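Local structure of glutathione uptake transporter (Shewanella oneidensis, 4UVM) at residues P11-Y16 with K200-M205; V236-G241 with G270-G275; Y16-E21 with F150-F155; Y247-I252 with C262-L267. The protein probably carries peptides across the membrane, as a proton-coupled oligopeptide symporter of the major facilitator superfamily. All coordinates share one frame; numbering follows the deposited sequence.

Contact 1 of 4, residues P11-Y16 with K200-M205; sequences PRQIPY and KRYIHM. With 78N ((2R)-2,3-dihydroxypropyl(7Z)-pentadec-7-enoate), chain F.
Tyr16 and Arg201 both set CG beside the backbone N and anti to the carbonyl carbon, at chi1 -64° for Tyr16 and -46° for Arg201, and the arginine chain then bends at chi2 on its way to the ring. Tyr16 belongs to helix 14-32, the first helix of the major facilitator fold, just after the type I beta turn Pro11 to Ile14; the arginine sits in the loop between helix 177-196 and helix 215-224. The two side chains cross obliquely, with the ring and guanidinium planes 87° apart. Arg201 NH1 comes to 3.6 Å from Tyr16 CE1, and Arg201 NH2 to 3.4 Å from Tyr16 OH.

Deeper in, Tyr202 backs the turn. Its CD1 lies 3.6 Å from Gln13 CB, and its OH reaches to 3.7 Å from Tyr16 CB. That hydroxyl is bonded to Phe195 O, while the ring meets Phe133 edge-to-face, so Tyr202 ties the turn to the neighbouring helices. An alanine in place of Tyr202 would probably leave Phe195 O without this hydroxyl partner and open a gap beside Gln13 CB and Tyr16 CB.

Just past the turn, Pro15 meets a bound monoacylglycerol, with its CG 3.9 Å from lipid C18. Back at the arginine, Arg12 O stands at the edge of the guanidinium, near its plane, 3.6 Å from Arg201 NH1.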
# COMPACT_ATOMS: atom_id res chain seq x y z
N PRO A 11 -14.88 22.88 -14.42
CA PRO A 11 -14.23 23.82 -13.50
C PRO A 11 -12.80 24.11 -13.95
O PRO A 11 -12.04 23.18 -14.19
CB PRO A 11 -14.25 23.09 -12.15
CG PRO A 11 -14.72 21.71 -12.44
CD PRO A 11 -15.45 21.72 -13.72
N ARG A 12 -12.46 25.39 -14.08
CA ARG A 12 -11.19 25.81 -14.67
C ARG A 12 -9.97 25.44 -13.82
O ARG A 12 -8.83 25.55 -14.28
CB ARG A 12 -11.20 27.32 -14.91
CG ARG A 12 -12.14 27.77 -16.02
CD ARG A 12 -11.50 27.65 -17.39
NE ARG A 12 -12.45 27.90 -18.47
CZ ARG A 12 -12.11 28.19 -19.72
NH1 ARG A 12 -10.83 28.27 -20.06
NH2 ARG A 12 -13.05 28.40 -20.63
N GLN A 13 -10.21 25.00 -12.59
CA GLN A 13 -9.12 24.64 -11.70
C GLN A 13 -8.61 23.22 -11.94
O GLN A 13 -7.44 22.92 -11.66
CB GLN A 13 -9.56 24.78 -10.24
CG GLN A 13 -10.96 24.28 -9.97
CD GLN A 13 -11.97 25.40 -9.92
OE1 GLN A 13 -13.12 25.24 -10.32
NE2 GLN A 13 -11.54 26.55 -9.43
N ILE A 14 -9.48 22.35 -12.45
CA ILE A 14 -9.15 20.94 -12.66
C ILE A 14 -7.88 20.69 -13.48
O ILE A 14 -7.07 19.84 -13.10
CB ILE A 14 -10.33 20.19 -13.32
CG1 ILE A 14 -11.54 20.18 -12.38
CG2 ILE A 14 -9.94 18.77 -13.71
CD1 ILE A 14 -11.25 19.59 -11.01
N PRO A 15 -7.67 21.43 -14.60
CA PRO A 15 -6.43 21.18 -15.35
C PRO A 15 -5.15 21.38 -14.54
O PRO A 15 -4.16 20.72 -14.82
CB PRO A 15 -6.51 22.20 -16.49
CG PRO A 15 -7.95 22.41 -16.69
CD PRO A 15 -8.56 22.35 -15.32
N TYR A 16 -5.17 22.28 -13.56
CA TYR A 16 -3.99 22.52 -12.74
C TYR A 16 -3.75 21.40 -11.73
O TYR A 16 -2.64 21.25 -11.22
CB TYR A 16 -4.12 23.86 -12.00
CG TYR A 16 -4.15 25.05 -12.92
CD1 TYR A 16 -5.35 25.50 -13.46
CD2 TYR A 16 -2.99 25.73 -13.25
CE1 TYR A 16 -5.39 26.59 -14.31
CE2 TYR A 16 -3.02 26.83 -14.09
CZ TYR A 16 -4.22 27.25 -14.62
OH TYR A 16 -4.27 28.34 -15.46
N LYS A 200 -5.72 30.74 -6.80
CA LYS A 200 -6.80 31.71 -6.78
C LYS A 200 -8.10 31.12 -7.33
O LYS A 200 -9.15 31.75 -7.26
CB LYS A 200 -6.43 32.95 -7.60
CG LYS A 200 -5.88 34.12 -6.80
CD LYS A 200 -4.65 33.73 -6.00
CE LYS A 200 -3.90 34.95 -5.51
NZ LYS A 200 -3.30 35.72 -6.64
N ARG A 201 -8.01 29.92 -7.88
CA ARG A 201 -9.16 29.30 -8.53
C ARG A 201 -9.85 28.27 -7.63
O ARG A 201 -11.07 28.09 -7.72
CB ARG A 201 -8.74 28.62 -9.83
CG ARG A 201 -7.83 29.46 -10.71
CD ARG A 201 -8.60 30.29 -11.71
NE ARG A 201 -7.70 30.83 -12.72
CZ ARG A 201 -7.42 30.23 -13.87
NH1 ARG A 201 -8.01 29.08 -14.18
NH2 ARG A 201 -6.58 30.79 -14.72
N TYR A 202 -9.08 27.61 -6.79
CA TYR A 202 -9.58 26.47 -6.02
C TYR A 202 -10.74 26.81 -5.09
O TYR A 202 -10.83 27.91 -4.56
CB TYR A 202 -8.44 25.86 -5.19
CG TYR A 202 -7.31 25.31 -6.02
CD1 TYR A 202 -7.57 24.63 -7.21
CD2 TYR A 202 -5.99 25.47 -5.63
CE1 TYR A 202 -6.54 24.13 -7.98
CE2 TYR A 202 -4.95 24.97 -6.39
CZ TYR A 202 -5.23 24.30 -7.57
OH TYR A 202 -4.20 23.81 -8.33
N ILE A 203 -11.63 25.84 -4.92
CA ILE A 203 -12.74 25.94 -3.98
C ILE A 203 -12.37 25.25 -2.67
O ILE A 203 -12.06 24.06 -2.66
CB ILE A 203 -14.03 25.32 -4.54
CG1 ILE A 203 -14.52 26.13 -5.75
CG2 ILE A 203 -15.10 25.26 -3.47
CD1 ILE A 203 -15.63 25.46 -6.51
N HIS A 204 -12.43 25.99 -1.57
CA HIS A 204 -12.00 25.48 -0.27
C HIS A 204 -13.18 25.22 0.65
O HIS A 204 -13.81 26.15 1.15
CB HIS A 204 -11.04 26.48 0.39
CG HIS A 204 -9.91 26.90 -0.49
ND1 HIS A 204 -8.61 26.52 -0.25
CD2 HIS A 204 -9.89 27.66 -1.61
CE1 HIS A 204 -7.82 27.04 -1.19
NE2 HIS A 204 -8.58 27.73 -2.02
N MET A 205 -13.47 23.94 0.89
CA MET A 205 -14.56 23.56 1.78
C MET A 205 -14.23 23.91 3.22
O MET A 205 -13.09 23.76 3.65
CB MET A 205 -14.88 22.07 1.65
CG MET A 205 -15.36 21.66 0.27
SD MET A 205 -16.84 22.53 -0.25
CE MET A 205 -17.11 21.82 -1.87
O22 78N F . -10.36 20.79 -20.60
C19 78N F . -10.89 19.93 -19.66
C18 78N F . -10.06 19.62 -18.46
O20 78N F . -10.91 19.38 -17.40
C17 78N F . -9.21 18.41 -18.68
O16 78N F . -7.91 18.43 -18.19
C8 78N F . -6.87 18.82 -19.01
O15 78N F . -7.08 19.10 -20.18
C7 78N F . -5.47 18.90 -18.45
C6 78N F . -4.38 18.10 -19.11
C5 78N F . -2.96 18.31 -18.62
C4 78N F . -2.01 17.14 -18.72
C3 78N F . -0.62 17.32 -18.18
C2 78N F . 0.15 18.54 -18.63
C1 78N F . 1.51 18.65 -18.40
C9 78N F . 2.25 17.53 -17.70
C10 78N F . 3.75 17.64 -17.62
C11 78N F . 4.43 18.45 -18.68
C12 78N F . 5.47 19.43 -18.22
C13 78N F . 6.82 18.90 -17.91
C15 78N F . 9.33 19.35 -17.71
C14 78N F . 7.96 19.88 -17.94

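Contact 2 of 4, residues V236-G241 with G270-G275; sequences VLALIG and GFVGAG. With 78N ((2R)-2,3-dihydroxypropyl(7Z)-pentadec-7-enoate), chain E.
Phe271 and Leu237 dominate this antiparallel helix pair, formed by helix 233-250 and helix 257-278. The pair is consistent with the additional helical hairpin that bacterial POT transporters carry beyond the usual twelve helices. The two segments run almost exactly antiparallel, with their axes only 7.7 Å apart.

Leu237 has CG anti to its carbonyl carbon (chi1 -62°) and CD1 anti to CA. This branch reaches the facing helix, where Leu237 CD1 rests 3.7 Å from Gly275 CA, with Ala274 CB beside it at 4.5 Å. Phe271 holds CG roughly anti to its own carbonyl carbon (chi1 -86°), and its CB lies against Leu237 O at 3.3 Å. Gly241 likewise presents bare backbone, and its CA approaches Phe271 CD2 to 3.6 Å. Ile240 holds CG2 anti to its backbone N, and this methyl sits above the Phe271 ring as a CH-pi contact, 4.1 Å from the centroid and 9° off the normal.

Glycines on both helices thus let a larger side chain lie against the opposing main chain. Val272 also touches Ile219 and Leu223 of helix 215-224, while Gly270, Gly273 and Ala274 line a lipid. Val272 CG2, anti to the carbonyl carbon, meets Ala238 CB at 4.1 Å.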
# COMPACT_ATOMS: atom_id res chain seq x y z
N VAL A 236 -8.31 -4.93 29.66
CA VAL A 236 -7.15 -5.77 29.93
C VAL A 236 -6.38 -6.03 28.64
O VAL A 236 -5.15 -5.94 28.61
CB VAL A 236 -7.54 -7.12 30.58
CG1 VAL A 236 -6.34 -8.04 30.65
CG2 VAL A 236 -8.12 -6.90 31.97
N LEU A 237 -7.11 -6.35 27.58
CA LEU A 237 -6.51 -6.58 26.27
C LEU A 237 -5.77 -5.34 25.78
O LEU A 237 -4.70 -5.44 25.17
CB LEU A 237 -7.58 -6.99 25.25
CG LEU A 237 -8.33 -8.29 25.55
CD1 LEU A 237 -9.41 -8.54 24.52
CD2 LEU A 237 -7.35 -9.45 25.60
N ALA A 238 -6.36 -4.18 26.04
CA ALA A 238 -5.74 -2.91 25.69
C ALA A 238 -4.39 -2.77 26.38
O ALA A 238 -3.39 -2.43 25.74
CB ALA A 238 -6.66 -1.75 26.07
N LEU A 239 -4.37 -3.04 27.68
CA LEU A 239 -3.14 -2.97 28.45
C LEU A 239 -2.15 -4.02 27.97
O LEU A 239 -0.95 -3.79 27.95
CB LEU A 239 -3.42 -3.15 29.94
CG LEU A 239 -4.35 -2.11 30.58
CD1 LEU A 239 -4.48 -2.34 32.07
CD2 LEU A 239 -3.85 -0.70 30.29
N ILE A 240 -2.67 -5.18 27.58
CA ILE A 240 -1.84 -6.25 27.02
C ILE A 240 -1.13 -5.77 25.76
O ILE A 240 0.08 -5.92 25.63
CB ILE A 240 -2.67 -7.51 26.71
CG1 ILE A 240 -3.02 -8.25 28.00
CG2 ILE A 240 -1.91 -8.43 25.76
CD1 ILE A 240 -3.86 -9.49 27.78
N GLY A 241 -1.90 -5.19 24.84
CA GLY A 241 -1.35 -4.63 23.62
C GLY A 241 -0.33 -3.55 23.91
O GLY A 241 0.67 -3.43 23.21
N GLY A 270 -4.48 -3.79 17.19
CA GLY A 270 -5.02 -5.13 17.10
C GLY A 270 -5.71 -5.56 18.37
O GLY A 270 -6.81 -6.11 18.34
N PHE A 271 -5.07 -5.31 19.51
CA PHE A 271 -5.62 -5.70 20.81
C PHE A 271 -6.68 -4.72 21.31
O PHE A 271 -7.64 -5.13 21.96
CB PHE A 271 -4.50 -5.84 21.85
CG PHE A 271 -3.86 -7.20 21.86
CD1 PHE A 271 -4.60 -8.33 22.18
CD2 PHE A 271 -2.51 -7.34 21.58
CE1 PHE A 271 -4.01 -9.58 22.21
CE2 PHE A 271 -1.91 -8.60 21.60
CZ PHE A 271 -2.67 -9.71 21.92
N VAL A 272 -6.50 -3.43 21.04
CA VAL A 272 -7.51 -2.44 21.40
C VAL A 272 -8.78 -2.70 20.60
O VAL A 272 -9.89 -2.64 21.13
CB VAL A 272 -7.01 -1.00 21.17
CG1 VAL A 272 -8.16 -0.01 21.23
CG2 VAL A 272 -5.94 -0.64 22.19
N GLY A 273 -8.61 -3.00 19.32
CA GLY A 273 -9.72 -3.32 18.44
C GLY A 273 -10.47 -4.56 18.89
O GLY A 273 -11.69 -4.62 18.80
N ALA A 274 -9.73 -5.57 19.36
CA ALA A 274 -10.34 -6.80 19.84
C ALA A 274 -11.13 -6.54 21.13
O ALA A 274 -12.27 -6.98 21.27
CB ALA A 274 -9.29 -7.86 20.07
N GLY A 275 -10.50 -5.82 22.05
CA GLY A 275 -11.12 -5.50 23.33
C GLY A 275 -12.39 -4.68 23.21
O GLY A 275 -13.37 -4.94 23.91
O22 78N E . -17.27 -9.55 14.90
C19 78N E . -16.12 -9.11 14.28
C18 78N E . -15.56 -7.82 14.74
O20 78N E . -16.30 -7.39 15.82
C17 78N E . -14.13 -7.97 15.17
O16 78N E . -13.23 -7.01 14.73
C8 78N E . -11.98 -6.91 15.31
O15 78N E . -11.70 -7.63 16.26
C7 78N E . -10.97 -5.92 14.77
C6 78N E . -9.50 -6.26 14.85
C5 78N E . -8.85 -6.91 13.66
C4 78N E . -7.61 -6.27 13.10
C3 78N E . -6.29 -6.61 13.74
C2 78N E . -6.03 -8.07 14.05
C1 78N E . -4.82 -8.67 13.73
C9 78N E . -3.72 -7.88 13.05
C10 78N E . -2.93 -8.58 11.99
C11 78N E . -2.80 -10.07 12.11
C12 78N E . -1.83 -10.60 13.11
C13 78N E . -1.87 -12.06 13.42
C15 78N E . -2.88 -13.92 14.87
C14 78N E . -2.99 -12.55 14.28

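Contact 3 of 4, residues Y16-E21 with F150-F155; sequences YIIASE and FDMFYF. With 78N ((2R)-2,3-dihydroxypropyl(7Z)-pentadec-7-enoate), chain F.
Phe153 lays one face of its ring against the side chain of Glu21, and this pair carries much of the contact. Glu21 puts CG anti to its backbone N (chi1 155°), then bends at chi2, and its carboxylate ends up stacked on the ring with the two planes 2° apart. Glu21 CD stands 3.6 Å above the Phe153 ring plane, offset toward the rim. Glu21 CG makes a CH-pi contact 3.8 Å from the centroid of the Phe153 ring. Glu21 OE2 comes to 3.6 Å from Phe153 CD2, a van der Waals approach to ring carbon.

Helix 14-32 and helix 143-175 run nearly parallel here, their segments crossing at -15° with the axes 10.1 Å apart, so large side chains span the gap within the major facilitator fold. Glu21 is the first glutamate of the ExxERFxYYG consensus of POT transporters, present here with a phenylalanine in place of one tyrosine and associated in the family with proton coupling. Its side chain also touches Thr156 and Ile157.

An alanine in place of Phe153 would probably open a gap between the helices and take away the ring face that holds the Glu21 carboxylate flat, leaving it freer to turn.

Ile18 approaches the same ring at its edge, Ile18 CD1 near the plane and 4.0 Å from Phe153 CD1. Ile18 CG1 meets Met152 CB at 4.1 Å, and Met134 of helix 127-135 packs against both Ile18 and Phe153. The other branch of Ile18, CG2, lies 3.8 Å from C7 of the bound monoacylglycerol. Met152 CE is 3.6 Å from lipid C17.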
# COMPACT_ATOMS: atom_id res chain seq x y z
N TYR A 16 -5.17 22.28 -13.56
CA TYR A 16 -3.99 22.52 -12.74
C TYR A 16 -3.75 21.40 -11.73
O TYR A 16 -2.64 21.25 -11.22
CB TYR A 16 -4.12 23.86 -12.00
CG TYR A 16 -4.15 25.05 -12.92
CD1 TYR A 16 -5.35 25.50 -13.46
CD2 TYR A 16 -2.99 25.73 -13.25
CE1 TYR A 16 -5.39 26.59 -14.31
CE2 TYR A 16 -3.02 26.83 -14.09
CZ TYR A 16 -4.22 27.25 -14.62
OH TYR A 16 -4.27 28.34 -15.46
N ILE A 17 -4.78 20.62 -11.44
CA ILE A 17 -4.65 19.51 -10.49
C ILE A 17 -4.28 18.22 -11.22
O ILE A 17 -3.48 17.42 -10.73
CB ILE A 17 -5.94 19.30 -9.68
CG1 ILE A 17 -6.37 20.60 -9.02
CG2 ILE A 17 -5.72 18.23 -8.63
CD1 ILE A 17 -7.60 20.47 -8.14
N ILE A 18 -4.86 18.03 -12.40
CA ILE A 18 -4.53 16.89 -13.24
C ILE A 18 -3.06 16.97 -13.68
O ILE A 18 -2.35 15.96 -13.72
CB ILE A 18 -5.46 16.81 -14.47
CG1 ILE A 18 -6.58 15.80 -14.23
CG2 ILE A 18 -4.70 16.42 -15.72
CD1 ILE A 18 -7.46 16.11 -13.05
N ALA A 19 -2.60 18.18 -13.97
CA ALA A 19 -1.23 18.41 -14.40
C ALA A 19 -0.25 18.16 -13.25
O ALA A 19 0.80 17.55 -13.43
CB ALA A 19 -1.06 19.81 -14.93
N SER A 20 -0.61 18.64 -12.06
CA SER A 20 0.20 18.44 -10.87
C SER A 20 0.32 16.96 -10.52
O SER A 20 1.38 16.48 -10.11
CB SER A 20 -0.39 19.22 -9.69
OG SER A 20 0.44 19.13 -8.55
N GLU A 21 -0.79 16.24 -10.70
CA GLU A 21 -0.85 14.81 -10.41
C GLU A 21 0.00 14.02 -11.38
O GLU A 21 0.71 13.08 -11.00
CB GLU A 21 -2.30 14.33 -10.45
CG GLU A 21 -2.49 12.85 -10.75
CD GLU A 21 -2.37 11.98 -9.52
OE1 GLU A 21 -1.93 12.48 -8.46
OE2 GLU A 21 -2.71 10.78 -9.60
N PHE A 150 -11.85 11.98 -12.40
CA PHE A 150 -11.18 10.92 -11.65
C PHE A 150 -10.74 9.80 -12.58
O PHE A 150 -9.88 8.99 -12.23
CB PHE A 150 -12.09 10.37 -10.55
CG PHE A 150 -12.17 11.26 -9.34
CD1 PHE A 150 -11.28 11.10 -8.29
CD2 PHE A 150 -13.15 12.24 -9.24
CE1 PHE A 150 -11.35 11.91 -7.17
CE2 PHE A 150 -13.23 13.05 -8.12
CZ PHE A 150 -12.33 12.89 -7.09
N ASP A 151 -11.34 9.74 -13.77
CA ASP A 151 -10.90 8.79 -14.78
C ASP A 151 -9.51 9.18 -15.27
O ASP A 151 -8.65 8.32 -15.48
CB ASP A 151 -11.89 8.74 -15.95
CG ASP A 151 -12.90 7.62 -15.81
OD1 ASP A 151 -13.11 7.12 -14.68
OD2 ASP A 151 -13.50 7.24 -16.84
N MET A 152 -9.30 10.48 -15.44
CA MET A 152 -8.00 11.01 -15.86
C MET A 152 -6.93 10.71 -14.82
O MET A 152 -5.78 10.40 -15.17
CB MET A 152 -8.10 12.51 -16.10
CG MET A 152 -8.93 12.89 -17.31
SD MET A 152 -9.15 14.67 -17.48
CE MET A 152 -8.91 14.87 -19.25
N PHE A 153 -7.30 10.81 -13.55
CA PHE A 153 -6.41 10.47 -12.45
C PHE A 153 -5.88 9.05 -12.63
O PHE A 153 -4.68 8.82 -12.59
CB PHE A 153 -7.13 10.60 -11.12
CG PHE A 153 -6.58 11.68 -10.24
CD1 PHE A 153 -6.43 12.97 -10.71
CD2 PHE A 153 -6.23 11.40 -8.93
CE1 PHE A 153 -5.93 13.96 -9.89
CE2 PHE A 153 -5.73 12.39 -8.11
CZ PHE A 153 -5.58 13.67 -8.59
N TYR A 154 -6.81 8.12 -12.83
CA TYR A 154 -6.48 6.72 -13.05
C TYR A 154 -5.51 6.52 -14.21
O TYR A 154 -4.63 5.66 -14.14
CB TYR A 154 -7.76 5.92 -13.28
CG TYR A 154 -7.57 4.52 -13.83
CD1 TYR A 154 -7.35 3.44 -12.98
CD2 TYR A 154 -7.65 4.27 -15.20
CE1 TYR A 154 -7.19 2.16 -13.48
CE2 TYR A 154 -7.49 2.99 -15.71
CZ TYR A 154 -7.27 1.94 -14.84
OH TYR A 154 -7.11 0.67 -15.35
N PHE A 155 -5.68 7.31 -15.26
CA PHE A 155 -4.84 7.17 -16.45
C PHE A 155 -3.40 7.63 -16.19
O PHE A 155 -2.45 6.98 -16.62
CB PHE A 155 -5.45 7.96 -17.62
CG PHE A 155 -4.63 7.90 -18.88
CD1 PHE A 155 -4.36 6.69 -19.50
CD2 PHE A 155 -4.14 9.07 -19.46
CE1 PHE A 155 -3.61 6.64 -20.67
CE2 PHE A 155 -3.40 9.02 -20.62
CZ PHE A 155 -3.13 7.81 -21.23
O22 78N F . -10.36 20.79 -20.60
C19 78N F . -10.89 19.93 -19.66
C18 78N F . -10.06 19.62 -18.46
O20 78N F . -10.91 19.38 -17.40
C17 78N F . -9.21 18.41 -18.68
O16 78N F . -7.91 18.43 -18.19
C8 78N F . -6.87 18.82 -19.01
O15 78N F . -7.08 19.10 -20.18
C7 78N F . -5.47 18.90 -18.45
C6 78N F . -4.38 18.10 -19.11
C5 78N F . -2.96 18.31 -18.62
C4 78N F . -2.01 17.14 -18.72
C3 78N F . -0.62 17.32 -18.18
C2 78N F . 0.15 18.54 -18.63
C1 78N F . 1.51 18.65 -18.40
C9 78N F . 2.25 17.53 -17.70
C10 78N F . 3.75 17.64 -17.62
C11 78N F . 4.43 18.45 -18.68
C12 78N F . 5.47 19.43 -18.22
C13 78N F . 6.82 18.90 -17.91
C15 78N F . 9.33 19.35 -17.71
C14 78N F . 7.96 19.88 -17.94

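Contact 4 of 4, residues Y247-I252 with C262-L267; sequences YALVNI and CCAMVL
Ala248 and Cys263 meet carbon to carbon, CB against CB at 3.9 Å, in the antiparallel pair of predicted transmembrane helices 233-250 and 257-278. The short helix 252-255 lies between them in the chain, so this is the part of the hairpin near its turn.

All the contacts across it are apolar. Besides meeting Cys263, Ala248 CB lies 4.3 Å from Leu267 CD1. Leu249 swings its CD1 over to Ala264 CB, again at 3.9 Å. Cys263 turns SG beside its own backbone N (chi1 -72°), and it is CB that touches Ala248. The side chain of Cys263 also packs on Leu459 of helix 439-463, which links the hairpin to the rest of the transporter.

The polar contact is local to one segment. Asn251 ND2 makes a weak bond to Tyr247 O, 2.7 Å long but bent to 126° at the hydrogen, reaching back to the carbonyl four residues earlier.

With one alanine methyl at the middle and the nearest CA atoms, those of Ala248 and Ala264, 5.9 Å apart, the join rests on alanine and cysteine carbons, with leucine methyls beside them, and on shape, with no directional bond between the segments to fix their register.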
# COMPACT_ATOMS: atom_id res chain seq x y z
N TYR A 247 7.18 -4.71 24.37
CA TYR A 247 8.06 -5.86 24.16
C TYR A 247 8.61 -5.86 22.74
O TYR A 247 9.67 -6.43 22.49
CB TYR A 247 7.32 -7.17 24.44
CG TYR A 247 8.18 -8.40 24.26
CD1 TYR A 247 9.37 -8.55 24.95
CD2 TYR A 247 7.79 -9.43 23.40
CE1 TYR A 247 10.15 -9.68 24.80
CE2 TYR A 247 8.56 -10.56 23.24
CZ TYR A 247 9.75 -10.68 23.94
OH TYR A 247 10.53 -11.81 23.79
N ALA A 248 7.88 -5.24 21.82
CA ALA A 248 8.33 -5.12 20.44
C ALA A 248 9.25 -3.91 20.29
O ALA A 248 10.24 -3.96 19.55
CB ALA A 248 7.15 -5.02 19.50
N LEU A 249 8.91 -2.84 20.99
CA LEU A 249 9.70 -1.61 20.95
C LEU A 249 11.08 -1.80 21.59
O LEU A 249 12.06 -1.22 21.14
CB LEU A 249 8.95 -0.48 21.65
CG LEU A 249 8.89 0.86 20.91
CD1 LEU A 249 8.28 0.67 19.53
CD2 LEU A 249 8.10 1.87 21.72
N VAL A 250 11.15 -2.61 22.65
CA VAL A 250 12.43 -2.90 23.28
C VAL A 250 13.27 -3.77 22.35
O VAL A 250 14.48 -3.58 22.24
CB VAL A 250 12.24 -3.58 24.66
CG1 VAL A 250 13.53 -4.26 25.11
CG2 VAL A 250 11.80 -2.57 25.70
N ASN A 251 12.62 -4.70 21.67
CA ASN A 251 13.33 -5.59 20.75
C ASN A 251 13.62 -4.96 19.37
O ASN A 251 13.76 -5.67 18.38
CB ASN A 251 12.55 -6.89 20.57
CG ASN A 251 12.73 -7.85 21.74
OD1 ASN A 251 13.39 -8.88 21.62
ND2 ASN A 251 12.15 -7.50 22.89
N ILE A 252 13.70 -3.63 19.32
CA ILE A 252 14.08 -2.92 18.10
C ILE A 252 15.46 -3.32 17.55
O ILE A 252 15.62 -3.46 16.33
CB ILE A 252 14.03 -1.37 18.31
CG1 ILE A 252 12.62 -0.83 18.03
CG2 ILE A 252 15.05 -0.65 17.43
CD1 ILE A 252 12.49 0.65 18.27
N CYS A 262 6.13 -0.53 13.68
CA CYS A 262 4.93 -1.08 13.06
C CYS A 262 4.37 -2.22 13.89
O CYS A 262 3.15 -2.35 14.03
CB CYS A 262 5.22 -1.54 11.64
SG CYS A 262 4.96 -0.26 10.39
N CYS A 263 5.25 -3.06 14.43
CA CYS A 263 4.84 -4.16 15.29
C CYS A 263 4.06 -3.62 16.48
O CYS A 263 3.00 -4.15 16.84
CB CYS A 263 6.04 -4.96 15.78
SG CYS A 263 6.82 -5.98 14.51
N ALA A 264 4.58 -2.56 17.09
CA ALA A 264 3.91 -1.90 18.20
C ALA A 264 2.55 -1.39 17.76
O ALA A 264 1.54 -1.65 18.41
CB ALA A 264 4.76 -0.77 18.74
N MET A 265 2.54 -0.68 16.63
CA MET A 265 1.31 -0.11 16.10
C MET A 265 0.26 -1.18 15.82
O MET A 265 -0.91 -1.00 16.13
CB MET A 265 1.61 0.67 14.82
CG MET A 265 0.41 1.39 14.25
SD MET A 265 0.63 1.84 12.51
CE MET A 265 0.52 0.23 11.74
N VAL A 266 0.69 -2.29 15.23
CA VAL A 266 -0.21 -3.38 14.90
C VAL A 266 -0.78 -4.04 16.16
O VAL A 266 -1.99 -4.24 16.27
CB VAL A 266 0.49 -4.45 14.04
CG1 VAL A 266 -0.32 -5.74 14.01
CG2 VAL A 266 0.73 -3.93 12.64
N LEU A 267 0.10 -4.37 17.10
CA LEU A 267 -0.32 -4.99 18.35
C LEU A 267 -1.29 -4.10 19.12
O LEU A 267 -2.28 -4.58 19.65
CB LEU A 267 0.90 -5.30 19.23
CG LEU A 267 1.84 -6.38 18.72
CD1 LEU A 267 3.07 -6.45 19.61
CD2 LEU A 267 1.13 -7.73 18.67

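Overall arrangement
The four contacts form two neighbourhoods on different sides of the chain, contacts 1 and 3 about 38 to 44 Å, centre to centre, from contacts 2 and 4. Contact 3 is buried and contact 1 only partly so, yet both use helix 14-32, overlap at Tyr16, which touches only in contact 1, and border the same lipid; Tyr202 CE1 packs 3.7 Å from Ile17 CG1 where they join. Contacts 2 and 4 hold one helix pair at two levels, partly buried with glycines and an aromatic in contact 2, at the surface with alanines near the turn in contact 4. The hairpin contacts are apolar, whereas an arginine and a glutamate meet aromatic rings around helix 14-32.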